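Local coordinates for protein membrane-anchored mycosin mycp1 (Mycobacterium smegmatis, PDB 4KB5) that acts as a subtilisin-like serine protease that cleaves EspB and may have a dual role in regulating ESX-1 secretion and virulence, at residues P5-G10 with A199-V204; R132-A137 with N178-A183; A323-R328 with A335-R340. All blocks are in the same frame, centred on the assembly; numbering follows the deposited sequence.

Interaction 1: P5-G10 with A199-V204; sequences PVIDAG and AINYAV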
ATOM      1  N   PRO A   5       6.709   5.960  16.089  1.00 34.43           N
ATOM      2  CA  PRO A   5       5.964   5.059  16.950  1.00 35.28           C
ATOM      3  C   PRO A   5       6.830   3.976  17.596  1.00 35.64           C
ATOM      4  O   PRO A   5       7.827   3.530  17.033  1.00 35.33           O
ATOM      5  CB  PRO A   5       4.926   4.439  16.001  1.00 33.65           C
ATOM      6  CG  PRO A   5       5.584   4.485  14.661  1.00 33.65           C
ATOM      7  CD  PRO A   5       6.427   5.729  14.660  1.00 32.14           C
ATOM      8  N   VAL A   6       6.413   3.582  18.785  1.00 37.77           N
ATOM      9  CA  VAL A   6       7.042   2.531  19.558  1.00 40.66           C
ATOM     10  C   VAL A   6       6.405   1.191  19.173  1.00 41.20           C
ATOM     11  O   VAL A   6       5.198   1.121  18.937  1.00 41.02           O
ATOM     12  CB  VAL A   6       6.827   2.832  21.063  1.00 42.88           C
ATOM     13  CG1 VAL A   6       7.152   1.637  21.935  1.00 43.52           C
ATOM     14  CG2 VAL A   6       7.629   4.061  21.487  1.00 41.40           C
ATOM     15  N   ILE A   7       7.217   0.140  19.077  1.00 39.66           N
ATOM     16  CA  ILE A   7       6.696  -1.195  18.864  1.00 39.82           C
ATOM     17  C   ILE A   7       6.699  -2.019  20.157  1.00 43.11           C
ATOM     18  O   ILE A   7       7.741  -2.216  20.787  1.00 42.92           O
ATOM     19  CB  ILE A   7       7.439  -1.936  17.742  1.00 41.06           C
ATOM     20  CG1 ILE A   7       7.159  -1.244  16.397  1.00 43.28           C
ATOM     21  CG2 ILE A   7       7.032  -3.408  17.718  1.00 40.87           C
ATOM     22  CD1 ILE A   7       7.414  -2.108  15.183  1.00 42.21           C
ATOM     23  N   ASP A   8       5.508  -2.482  20.531  1.00 43.13           N
ATOM     24  CA  ASP A   8       5.286  -3.349  21.682  1.00 42.73           C
ATOM     25  C   ASP A   8       5.095  -4.756  21.128  1.00 40.87           C
ATOM     26  O   ASP A   8       3.972  -5.164  20.819  1.00 39.67           O
ATOM     27  CB  ASP A   8       4.023  -2.870  22.410  1.00 46.50           C
ATOM     28  CG  ASP A   8       3.783  -3.571  23.747  1.00 50.46           C
ATOM     29  OD1 ASP A   8       4.399  -4.622  24.044  1.00 47.12           O
ATOM     30  OD2 ASP A   8       2.944  -3.043  24.515  1.00 52.85           O
ATOM     31  N   ALA A   9       6.196  -5.483  20.979  1.00 37.11           N
ATOM     32  CA  ALA A   9       6.185  -6.735  20.219  1.00 41.34           C
ATOM     33  C   ALA A   9       5.232  -7.817  20.731  1.00 43.76           C
ATOM     34  O   ALA A   9       4.777  -8.657  19.954  1.00 44.55           O
ATOM     35  CB  ALA A   9       7.591  -7.290  20.082  1.00 37.94           C
ATOM     36  N   GLY A  10       4.915  -7.795  22.023  1.00 45.53           N
ATOM     37  CA  GLY A  10       4.077  -8.834  22.609  1.00 47.66           C
ATOM     38  C   GLY A  10       2.590  -8.527  22.567  1.00 50.95           C
ATOM     39  O   GLY A  10       1.804  -9.173  23.267  1.00 60.88           O
ATOM     40  N   ALA A 199       1.645  -6.564  15.097  1.00 29.84           N
ATOM     41  CA  ALA A 199       1.340  -7.407  13.925  1.00 29.08           C
ATOM     42  C   ALA A 199       2.387  -7.206  12.800  1.00 27.69           C
ATOM     43  O   ALA A 199       2.856  -8.169  12.175  1.00 28.54           O
ATOM     44  CB  ALA A 199      -0.070  -7.103  13.416  1.00 28.67           C
ATOM     45  N   ILE A 200       2.761  -5.955  12.568  1.00 27.51           N
ATOM     46  CA  ILE A 200       3.801  -5.632  11.573  1.00 27.75           C
ATOM     47  C   ILE A 200       5.151  -6.291  11.904  1.00 28.54           C
ATOM     48  O   ILE A 200       5.753  -6.977  11.062  1.00 28.28           O
ATOM     49  CB  ILE A 200       3.888  -4.117  11.359  1.00 27.48           C
ATOM     50  CG1 ILE A 200       2.599  -3.645  10.670  1.00 27.16           C
ATOM     51  CG2 ILE A 200       5.116  -3.743  10.537  1.00 28.19           C
ATOM     52  CD1 ILE A 200       2.364  -2.154  10.718  1.00 27.92           C
ATOM     53  N   ASN A 201       5.593  -6.130  13.148  1.00 30.48           N
ATOM     54  CA  ASN A 201       6.819  -6.773  13.621  1.00 29.30           C
ATOM     55  C   ASN A 201       6.744  -8.281  13.473  1.00 28.90           C
ATOM     56  O   ASN A 201       7.698  -8.920  13.025  1.00 29.51           O
ATOM     57  CB  ASN A 201       7.078  -6.401  15.086  1.00 31.90           C
ATOM     58  CG  ASN A 201       8.332  -7.058  15.636  1.00 34.26           C
ATOM     59  OD1 ASN A 201       9.454  -6.651  15.325  1.00 32.38           O
ATOM     60  ND2 ASN A 201       8.144  -8.101  16.437  1.00 34.14           N
ATOM     61  N   TYR A 202       5.596  -8.852  13.840  1.00 29.81           N
ATOM     62  CA  TYR A 202       5.359 -10.277  13.630  1.00 30.96           C
ATOM     63  C   TYR A 202       5.486 -10.691  12.152  1.00 30.06           C
ATOM     64  O   TYR A 202       6.231 -11.614  11.806  1.00 29.47           O
ATOM     65  CB  TYR A 202       3.976 -10.687  14.190  1.00 34.18           C
ATOM     66  CG  TYR A 202       3.632 -12.129  13.900  1.00 36.64           C
ATOM     67  CD1 TYR A 202       4.251 -13.174  14.598  1.00 37.58           C
ATOM     68  CD2 TYR A 202       2.703 -12.456  12.909  1.00 37.33           C
ATOM     69  CE1 TYR A 202       3.947 -14.505  14.317  1.00 39.20           C
ATOM     70  CE2 TYR A 202       2.387 -13.778  12.626  1.00 38.58           C
ATOM     71  CZ  TYR A 202       3.007 -14.798  13.331  1.00 39.92           C
ATOM     72  OH  TYR A 202       2.692 -16.106  13.031  1.00 39.99           O
ATOM     73  N   ALA A 203       4.750 -10.013  11.280  1.00 29.07           N
ATOM     74  CA  ALA A 203       4.777 -10.349   9.851  1.00 29.24           C
ATOM     75  C   ALA A 203       6.178 -10.150   9.225  1.00 29.31           C
ATOM     76  O   ALA A 203       6.636 -10.979   8.425  1.00 29.83           O
ATOM     77  CB  ALA A 203       3.724  -9.538   9.104  1.00 28.09           C
ATOM     78  N   VAL A 204       6.865  -9.075   9.615  1.00 28.95           N
ATOM     79  CA  VAL A 204       8.177  -8.763   9.011  1.00 29.33           C
ATOM     80  C   VAL A 204       9.284  -9.584   9.671  1.00 29.71           C
ATOM     81  O   VAL A 204       9.977 -10.351   9.014  1.00 29.98           O
ATOM     82  CB  VAL A 204       8.500  -7.244   9.077  1.00 28.61           C
ATOM     83  CG1 VAL A 204       9.858  -6.926   8.456  1.00 28.32           C
ATOM     84  CG2 VAL A 204       7.413  -6.434   8.386  1.00 29.09           C
TER
HETATM   85  O   HOH W   1       5.380  -8.563  17.229  1.00 43.90           O

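Interaction 2: R132-A137 with N178-A183; sequences RQTSVA and NISEAA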
ATOM      1  N   ARG A 132     -10.106  -8.493   2.201  1.00 28.95           N
ATOM      2  CA  ARG A 132     -10.858  -7.253   2.234  1.00 29.55           C
ATOM      3  C   ARG A 132     -10.827  -6.731   3.655  1.00 31.05           C
ATOM      4  O   ARG A 132     -11.304  -7.398   4.578  1.00 30.34           O
ATOM      5  CB  ARG A 132     -12.304  -7.419   1.764  1.00 30.41           C
ATOM      6  CG  ARG A 132     -13.111  -6.147   2.010  1.00 31.84           C
ATOM      7  CD  ARG A 132     -14.393  -6.068   1.197  1.00 32.88           C
ATOM      8  NE  ARG A 132     -15.412  -6.992   1.689  1.00 34.98           N
ATOM      9  CZ  ARG A 132     -16.687  -6.983   1.309  1.00 36.96           C
ATOM     10  NH1 ARG A 132     -17.123  -6.087   0.416  1.00 38.05           N
ATOM     11  NH2 ARG A 132     -17.527  -7.880   1.826  1.00 37.46           N
ATOM     12  N   GLN A 133     -10.259  -5.539   3.823  1.00 31.64           N
ATOM     13  CA  GLN A 133     -10.066  -4.965   5.148  1.00 30.40           C
ATOM     14  C   GLN A 133     -10.727  -3.600   5.216  1.00 29.82           C
ATOM     15  O   GLN A 133     -10.997  -3.087   6.294  1.00 28.67           O
ATOM     16  CB  GLN A 133      -8.567  -4.891   5.472  1.00 30.92           C
ATOM     17  CG  GLN A 133      -8.208  -4.398   6.872  1.00 31.96           C
ATOM     18  CD  GLN A 133      -8.136  -2.885   6.961  1.00 33.61           C
ATOM     19  OE1 GLN A 133      -7.740  -2.212   6.005  1.00 34.57           O
ATOM     20  NE2 GLN A 133      -8.529  -2.337   8.112  1.00 32.77           N
ATOM     21  N   THR A 134     -11.009  -3.016   4.061  1.00 29.96           N
ATOM     22  CA  THR A 134     -11.586  -1.685   4.048  1.00 32.47           C
ATOM     23  C   THR A 134     -12.678  -1.576   2.986  1.00 32.11           C
ATOM     24  O   THR A 134     -12.635  -2.290   1.993  1.00 32.23           O
ATOM     25  CB  THR A 134     -10.486  -0.612   3.802  1.00 34.30           C
ATOM     26  OG1 THR A 134     -11.057   0.684   3.965  1.00 38.81           O
ATOM     27  CG2 THR A 134      -9.923  -0.714   2.403  1.00 34.93           C
ATOM     28  N   SER A 135     -13.630  -0.668   3.190  1.00 31.62           N
ATOM     29  CA  SER A 135     -14.716  -0.447   2.239  1.00 33.65           C
ATOM     30  C   SER A 135     -15.449   0.859   2.545  1.00 35.29           C
ATOM     31  O   SER A 135     -15.661   1.200   3.714  1.00 38.53           O
ATOM     32  CB  SER A 135     -15.730  -1.608   2.305  1.00 34.55           C
ATOM     33  OG  SER A 135     -16.828  -1.348   1.438  1.00 35.22           O
ATOM     34  N   VAL A 136     -15.856   1.574   1.503  1.00 34.65           N
ATOM     35  CA  VAL A 136     -16.707   2.744   1.668  1.00 36.67           C
ATOM     36  C   VAL A 136     -18.194   2.372   1.493  1.00 38.14           C
ATOM     37  O   VAL A 136     -19.091   3.061   1.993  1.00 36.64           O
ATOM     38  CB  VAL A 136     -16.265   3.902   0.728  1.00 39.97           C
ATOM     39  CG1 VAL A 136     -16.680   3.653  -0.718  1.00 42.14           C
ATOM     40  CG2 VAL A 136     -16.813   5.233   1.212  1.00 43.81           C
ATOM     41  N   ALA A 137     -18.450   1.276   0.785  1.00 37.07           N
ATOM     42  CA  ALA A 137     -19.821   0.815   0.564  1.00 38.38           C
ATOM     43  C   ALA A 137     -20.396   0.194   1.829  1.00 39.50           C
ATOM     44  O   ALA A 137     -21.592   0.282   2.073  1.00 42.61           O
ATOM     45  CB  ALA A 137     -19.873  -0.180  -0.587  1.00 35.71           C
ATOM     46  N   ASN A 178       0.704  -5.894   0.430  1.00 25.31           N
ATOM     47  CA  ASN A 178       0.380  -4.519   0.034  1.00 24.94           C
ATOM     48  C   ASN A 178      -0.763  -4.022   0.888  1.00 25.76           C
ATOM     49  O   ASN A 178      -1.809  -4.677   0.965  1.00 27.24           O
ATOM     50  CB  ASN A 178      -0.001  -4.466  -1.473  1.00 25.61           C
ATOM     51  CG  ASN A 178      -0.020  -3.042  -2.032  1.00 27.56           C
ATOM     52  OD1 ASN A 178      -1.069  -2.400  -2.118  1.00 29.93           O
ATOM     53  ND2 ASN A 178       1.146  -2.544  -2.407  1.00 26.73           N
ATOM     54  N   ILE A 179      -0.592  -2.870   1.534  1.00 25.30           N
ATOM     55  CA  ILE A 179      -1.637  -2.319   2.376  1.00 25.03           C
ATOM     56  C   ILE A 179      -2.140  -0.986   1.823  1.00 26.98           C
ATOM     57  O   ILE A 179      -1.382   0.003   1.755  1.00 26.29           O
ATOM     58  CB  ILE A 179      -1.175  -2.148   3.848  1.00 24.45           C
ATOM     59  CG1 ILE A 179      -0.831  -3.504   4.472  1.00 23.66           C
ATOM     60  CG2 ILE A 179      -2.214  -1.391   4.661  1.00 23.93           C
ATOM     61  CD1 ILE A 179      -0.276  -3.426   5.883  1.00 22.89           C
ATOM     62  N   SER A 180      -3.418  -0.957   1.436  1.00 25.37           N
ATOM     63  CA  SER A 180      -4.000   0.239   0.828  1.00 28.87           C
ATOM     64  C   SER A 180      -4.477   1.230   1.875  1.00 30.05           C
ATOM     65  O   SER A 180      -4.524   2.442   1.623  1.00 31.94           O
ATOM     66  CB  SER A 180      -5.165  -0.130  -0.112  1.00 30.55           C
ATOM     67  OG  SER A 180      -6.316  -0.506   0.628  0.53 29.72           O
ATOM     68  N   GLU A 181      -4.838   0.719   3.048  1.00 30.83           N
ATOM     69  CA  GLU A 181      -5.331   1.570   4.126  1.00 33.41           C
ATOM     70  C   GLU A 181      -4.267   2.578   4.583  1.00 33.70           C
ATOM     71  O   GLU A 181      -3.094   2.249   4.723  1.00 32.29           O
ATOM     72  CB  GLU A 181      -5.808   0.724   5.316  1.00 38.50           C
ATOM     73  CG  GLU A 181      -6.140   1.503   6.587  1.00 39.04           C
ATOM     74  CD  GLU A 181      -7.408   2.335   6.471  1.00 44.97           C
ATOM     75  OE1 GLU A 181      -7.458   3.299   5.674  1.00 45.99           O
ATOM     76  OE2 GLU A 181      -8.367   2.027   7.202  1.00 48.81           O
ATOM     77  N   ALA A 182      -4.708   3.810   4.771  1.00 33.15           N
ATOM     78  CA  ALA A 182      -3.915   4.843   5.372  1.00 34.91           C
ATOM     79  C   ALA A 182      -4.839   5.519   6.375  1.00 35.66           C
ATOM     80  O   ALA A 182      -5.619   6.405   6.024  1.00 36.24           O
ATOM     81  CB  ALA A 182      -3.445   5.827   4.322  1.00 34.78           C
ATOM     82  N   ALA A 183      -4.763   5.074   7.623  1.00 35.67           N
ATOM     83  CA  ALA A 183      -5.617   5.613   8.691  1.00 35.80           C
ATOM     84  C   ALA A 183      -5.011   6.903   9.236  1.00 35.12           C
ATOM     85  O   ALA A 183      -3.875   6.901   9.713  1.00 35.94           O
ATOM     86  CB  ALA A 183      -5.780   4.579   9.797  1.00 32.81           C
TER
HETATM   87  O   HOH W   2      -5.946  -1.867   3.665  1.00 37.32           O

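Interaction 3: A323-R328 with A335-R340; sequences ALVKQR and AQIINR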
ATOM      1  N   ALA A 323       8.075  -8.281  -5.397  1.00 26.83           N
ATOM      2  CA  ALA A 323       7.906  -9.662  -5.863  1.00 27.46           C
ATOM      3  C   ALA A 323       8.927 -10.048  -6.937  1.00 27.13           C
ATOM      4  O   ALA A 323       9.502 -11.141  -6.899  1.00 30.28           O
ATOM      5  CB  ALA A 323       6.482  -9.881  -6.360  1.00 26.20           C
ATOM      6  N   LEU A 324       9.160  -9.155  -7.894  1.00 26.46           N
ATOM      7  CA  LEU A 324      10.252  -9.362  -8.863  1.00 27.93           C
ATOM      8  C   LEU A 324      11.590  -9.575  -8.149  1.00 28.24           C
ATOM      9  O   LEU A 324      12.316 -10.534  -8.436  1.00 28.05           O
ATOM     10  CB  LEU A 324      10.355  -8.172  -9.830  1.00 26.95           C
ATOM     11  CG  LEU A 324       9.113  -7.889 -10.687  1.00 27.47           C
ATOM     12  CD1 LEU A 324       9.400  -6.824 -11.732  1.00 27.27           C
ATOM     13  CD2 LEU A 324       8.630  -9.161 -11.364  1.00 26.14           C
ATOM     14  N   VAL A 325      11.899  -8.681  -7.210  1.00 28.67           N
ATOM     15  CA  VAL A 325      13.148  -8.769  -6.445  1.00 30.12           C
ATOM     16  C   VAL A 325      13.207 -10.087  -5.669  1.00 31.70           C
ATOM     17  O   VAL A 325      14.238 -10.763  -5.667  1.00 31.75           O
ATOM     18  CB  VAL A 325      13.324  -7.559  -5.498  1.00 30.16           C
ATOM     19  CG1 VAL A 325      14.547  -7.742  -4.606  1.00 29.65           C
ATOM     20  CG2 VAL A 325      13.424  -6.270  -6.305  1.00 29.64           C
ATOM     21  N   LYS A 326      12.086 -10.469  -5.056  1.00 32.30           N
ATOM     22  CA  LYS A 326      12.013 -11.715  -4.285  1.00 32.37           C
ATOM     23  C   LYS A 326      12.303 -12.959  -5.144  1.00 33.66           C
ATOM     24  O   LYS A 326      13.001 -13.868  -4.706  1.00 33.95           O
ATOM     25  CB  LYS A 326      10.657 -11.814  -3.576  1.00 33.10           C
ATOM     26  CG  LYS A 326      10.440 -13.057  -2.731  1.00 36.97           C
ATOM     27  CD  LYS A 326      11.463 -13.180  -1.612  1.00 40.82           C
ATOM     28  CE  LYS A 326      11.214 -14.433  -0.800  1.00 42.15           C
ATOM     29  NZ  LYS A 326      12.293 -14.656   0.194  1.00 47.25           N
ATOM     30  N   GLN A 327      11.773 -12.999  -6.365  1.00 33.53           N
ATOM     31  CA  GLN A 327      12.101 -14.097  -7.274  1.00 34.60           C
ATOM     32  C   GLN A 327      13.575 -14.071  -7.682  1.00 35.12           C
ATOM     33  O   GLN A 327      14.244 -15.104  -7.659  1.00 36.88           O
ATOM     34  CB  GLN A 327      11.215 -14.103  -8.530  1.00 34.10           C
ATOM     35  CG  GLN A 327      11.559 -15.271  -9.454  1.00 34.10           C
ATOM     36  CD  GLN A 327      10.957 -15.183 -10.849  1.00 32.84           C
ATOM     37  OE1 GLN A 327      11.123 -16.101 -11.644  1.00 37.69           O
ATOM     38  NE2 GLN A 327      10.258 -14.109 -11.144  1.00 30.40           N
ATOM     39  N   ARG A 328      14.069 -12.899  -8.068  1.00 34.96           N
ATOM     40  CA  ARG A 328      15.437 -12.795  -8.558  1.00 36.67           C
ATOM     41  C   ARG A 328      16.478 -13.040  -7.463  1.00 38.51           C
ATOM     42  O   ARG A 328      17.465 -13.743  -7.702  1.00 38.21           O
ATOM     43  CB  ARG A 328      15.686 -11.463  -9.252  1.00 37.47           C
ATOM     44  CG  ARG A 328      17.029 -11.421  -9.970  1.00 41.22           C
ATOM     45  CD  ARG A 328      16.946 -10.620 -11.246  1.00 45.15           C
ATOM     46  NE  ARG A 328      18.254 -10.449 -11.871  1.00 49.35           N
ATOM     47  CZ  ARG A 328      18.756 -11.233 -12.821  1.00 50.06           C
ATOM     48  NH1 ARG A 328      18.074 -12.277 -13.277  1.00 52.55           N
ATOM     49  NH2 ARG A 328      19.950 -10.969 -13.312  1.00 51.98           N
ATOM     50  N   ALA A 335      14.014  -6.591   4.994  1.00 28.03           N
ATOM     51  CA  ALA A 335      14.846  -5.382   5.111  1.00 27.66           C
ATOM     52  C   ALA A 335      15.754  -5.191   3.896  1.00 26.69           C
ATOM     53  O   ALA A 335      15.919  -4.077   3.400  1.00 27.13           O
ATOM     54  CB  ALA A 335      15.680  -5.401   6.402  1.00 27.32           C
ATOM     55  N   GLN A 336      16.343  -6.281   3.428  1.00 26.31           N
ATOM     56  CA  GLN A 336      17.274  -6.231   2.321  1.00 27.11           C
ATOM     57  C   GLN A 336      16.584  -5.988   0.981  1.00 27.93           C
ATOM     58  O   GLN A 336      17.170  -5.378   0.083  1.00 27.11           O
ATOM     59  CB  GLN A 336      18.092  -7.525   2.286  1.00 28.15           C
ATOM     60  CG  GLN A 336      19.009  -7.642   3.491  1.00 28.97           C
ATOM     61  CD  GLN A 336      19.664  -8.996   3.612  1.00 30.21           C
ATOM     62  OE1 GLN A 336      19.144 -10.005   3.127  1.00 32.05           O
ATOM     63  NE2 GLN A 336      20.812  -9.030   4.288  1.00 30.27           N
ATOM     64  N   ILE A 337      15.352  -6.480   0.840  1.00 26.96           N
ATOM     65  CA  ILE A 337      14.549  -6.196  -0.349  1.00 27.48           C
ATOM     66  C   ILE A 337      14.179  -4.709  -0.394  1.00 27.46           C
ATOM     67  O   ILE A 337      14.387  -4.047  -1.408  1.00 28.66           O
ATOM     68  CB  ILE A 337      13.304  -7.117  -0.432  1.00 27.74           C
ATOM     69  CG1 ILE A 337      13.759  -8.537  -0.773  1.00 27.24           C
ATOM     70  CG2 ILE A 337      12.322  -6.593  -1.485  1.00 28.28           C
ATOM     71  CD1 ILE A 337      12.718  -9.624  -0.537  1.00 29.37           C
ATOM     72  N   ILE A 338      13.682  -4.178   0.715  1.00 28.26           N
ATOM     73  CA  ILE A 338      13.381  -2.744   0.830  1.00 29.66           C
ATOM     74  C   ILE A 338      14.628  -1.880   0.560  1.00 31.49           C
ATOM     75  O   ILE A 338      14.535  -0.856  -0.128  1.00 29.72           O
ATOM     76  CB  ILE A 338      12.789  -2.396   2.213  1.00 30.26           C
ATOM     77  CG1 ILE A 338      11.356  -2.945   2.346  1.00 29.72           C
ATOM     78  CG2 ILE A 338      12.772  -0.888   2.453  1.00 31.25           C
ATOM     79  CD1 ILE A 338      10.858  -2.964   3.782  1.00 31.84           C
ATOM     80  N   ASN A 339      15.781  -2.296   1.089  1.00 31.25           N
ATOM     81  CA  ASN A 339      17.024  -1.535   0.898  1.00 32.29           C
ATOM     82  C   ASN A 339      17.394  -1.434  -0.581  1.00 31.95           C
ATOM     83  O   ASN A 339      17.744  -0.366  -1.073  1.00 34.15           O
ATOM     84  CB  ASN A 339      18.197  -2.158   1.675  1.00 31.63           C
ATOM     85  CG  ASN A 339      19.518  -1.437   1.401  1.00 32.81           C
ATOM     86  OD1 ASN A 339      20.421  -1.979   0.760  1.00 34.36           O
ATOM     87  ND2 ASN A 339      19.608  -0.206   1.847  1.00 30.15           N
ATOM     88  N   ARG A 340      17.318  -2.565  -1.267  1.00 32.08           N
ATOM     89  CA  ARG A 340      17.565  -2.654  -2.692  1.00 33.12           C
ATOM     90  C   ARG A 340      16.629  -1.746  -3.531  1.00 33.74           C
ATOM     91  O   ARG A 340      17.072  -1.073  -4.472  1.00 34.19           O
ATOM     92  CB  ARG A 340      17.473  -4.116  -3.106  1.00 32.76           C
ATOM     93  CG  ARG A 340      17.520  -4.368  -4.595  1.00 35.72           C
ATOM     94  CD  ARG A 340      17.792  -5.833  -4.886  1.00 36.87           C
ATOM     95  NE  ARG A 340      19.198  -6.138  -4.722  1.00 40.58           N
ATOM     96  CZ  ARG A 340      20.148  -5.911  -5.631  1.00 39.83           C
ATOM     97  NH1 ARG A 340      21.399  -6.225  -5.343  1.00 38.45           N
ATOM     98  NH2 ARG A 340      19.867  -5.373  -6.817  1.00 38.84           N
TER

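Interaction 1: P5-G10 with A199-V204
Ile7 and Ala9 bring two kinds of contact to the single side chain of Asn201, one of van der Waals packing and one carried by water. In the packing, the CG2 branch of Ile7 lies 4.0 Å from CB of Asn201, the two side chains passing at a slant. The Ile7 torsions explain which branch does the touching: CG2 stands anti to its own backbone N, while CG1 lies beside that N (chi1 -67°). A little further along the loop, the methyl CB of Ala9 lies against the amide NH2 of Asn201, 3.8 Å from ND2. With only 128 Å² buried over both sides, this is a light surface contact.

The polar part is a bridge through one water. It donates to the carbonyl O of Ala9 at 2.8 Å and accepts from ND2 of Asn201 at 2.9 Å. At the water, the lines to O of Ala9 and ND2 of Asn201 open at 118°, a bend near that expected for a water joining two partners. The other end of the amide is occupied too, since OD1 of Asn201 is hydrogen-bonded to Asn205 one turn further along helix 194-206. Bonds at both OD1 and ND2 should define the rotation of the amide.

In the fold, the contact lays the irregular start of the N-terminal extension on helix 194-206 of the catalytic domain. The extension is known to wrap round that domain and to be tethered by a disulfide, Cys29 to Cys98. Pro5 and Ile7 also rest on the loop containing Trp250, Tyr251 and Leu254.

Chemically, these two segments meet through van der Waals contact and a shared water rather than direct polar bonds, which is consistent with a modest attachment that probably relies on the bound water.

Interaction 2: R132-A137 with N178-A183
Gln133 and Glu181 form a water-bridged, partly buried contact between the loops that leave two strands of the central parallel sheet, 127-132 and 176-179. Strand 65-70 runs between those two strands and ends at Asp70, probably the charge-relay aspartate, so the loops come together beside the active site of this subtilase fold.

The bridging water donates to OE1 of Gln133 at 3.0 Å and accepts from the backbone N of Glu181 at 2.9 Å, turning 120° between the two. Gln133 reaches it because its chain folds at chi2 (-86°). The same OE1 lies 3.6 Å from CB of Glu181; the side chains meet nearly perpendicular, their amide and carboxylate planes 58° apart. NE2 of Gln133 bonds to OG of Ser161 and OE2 of Glu181 to OG of Ser158, both on helix 154-171, while OE1 of Glu181 takes a weak bond from N of Ala182.

The methyl CG2 of Thr134 packs 4.0 Å from OG of Ser180. Measured between nearest side-chain atoms, Ser180 is about 3 Å from both Asp70 and Ser312, placing the contact against the probable charge-relay residues.

The contact straddles the end of strand 65-70, which bonds through the backbone of Asp70 to Gln133 and Thr134; helix 154-171 packs against Gln133 and Ile179, and strand 210-214, next in the sheet beyond 176-179, also touches Ile179.

Interaction 3: A323-R328 with A335-R340
The flat group of the residues that touch, the guanidinium of Arg340, makes a cation-pi interaction with Phe329 and gives hydrogen bonds from NH2 to the carbonyl oxygens of Ala366 and Trp369. It belongs to the second of two consecutive helices of the subtilase fold, 311-328 and 334-343, joined by a short loop. Across the contact Arg340 offers instead its aliphatic stem, with CD 3.8 Å from CG1 of Val325. The bend at chi3 (-79°) separates these roles, turning the charged end off the line of the stem.

The last turns of helix 311-328, which carries the probable charge-relay Ser312 near its start, pack on helix 334-343. The two short axes approach to 10.2 Å and their directions differ by 117°, so the helices are splayed well away from antiparallel.

Val325 and Ile337 make the apolar core, buried between the helices and nearest in backbone too, their CA atoms 6.8 Å apart. At the margin, the methylene CD of Lys326 packs 3.9 Å from CD1 of Ile337, while its NZ bonds to the carbonyl of Pro330 in the connecting loop. Val325 sends in a single methyl: its CG1 lies 4.0 Å from both CG1 and CG2 of Ile337.

From the N terminus, residues 5-10 of the extension open interaction 1, whose loop closes only at helix 194-206. Interaction 2 is nested inside it, running from the end of strand 127-132 through helix 154-171 to the end of strand 176-179. Interaction 3 follows in series and is far more local, closing the short loop between helices 311-328 and 334-343; no loops cross. Thus an outer wrap, a water-bridged meeting of two loops at strand ends beside the charge-relay residues and a helix-helix junction are tied separately. Their centres are 20 to 24 Å apart and no pair touches, the nearest atoms of interactions 1 and 3 being about 5 Å apart.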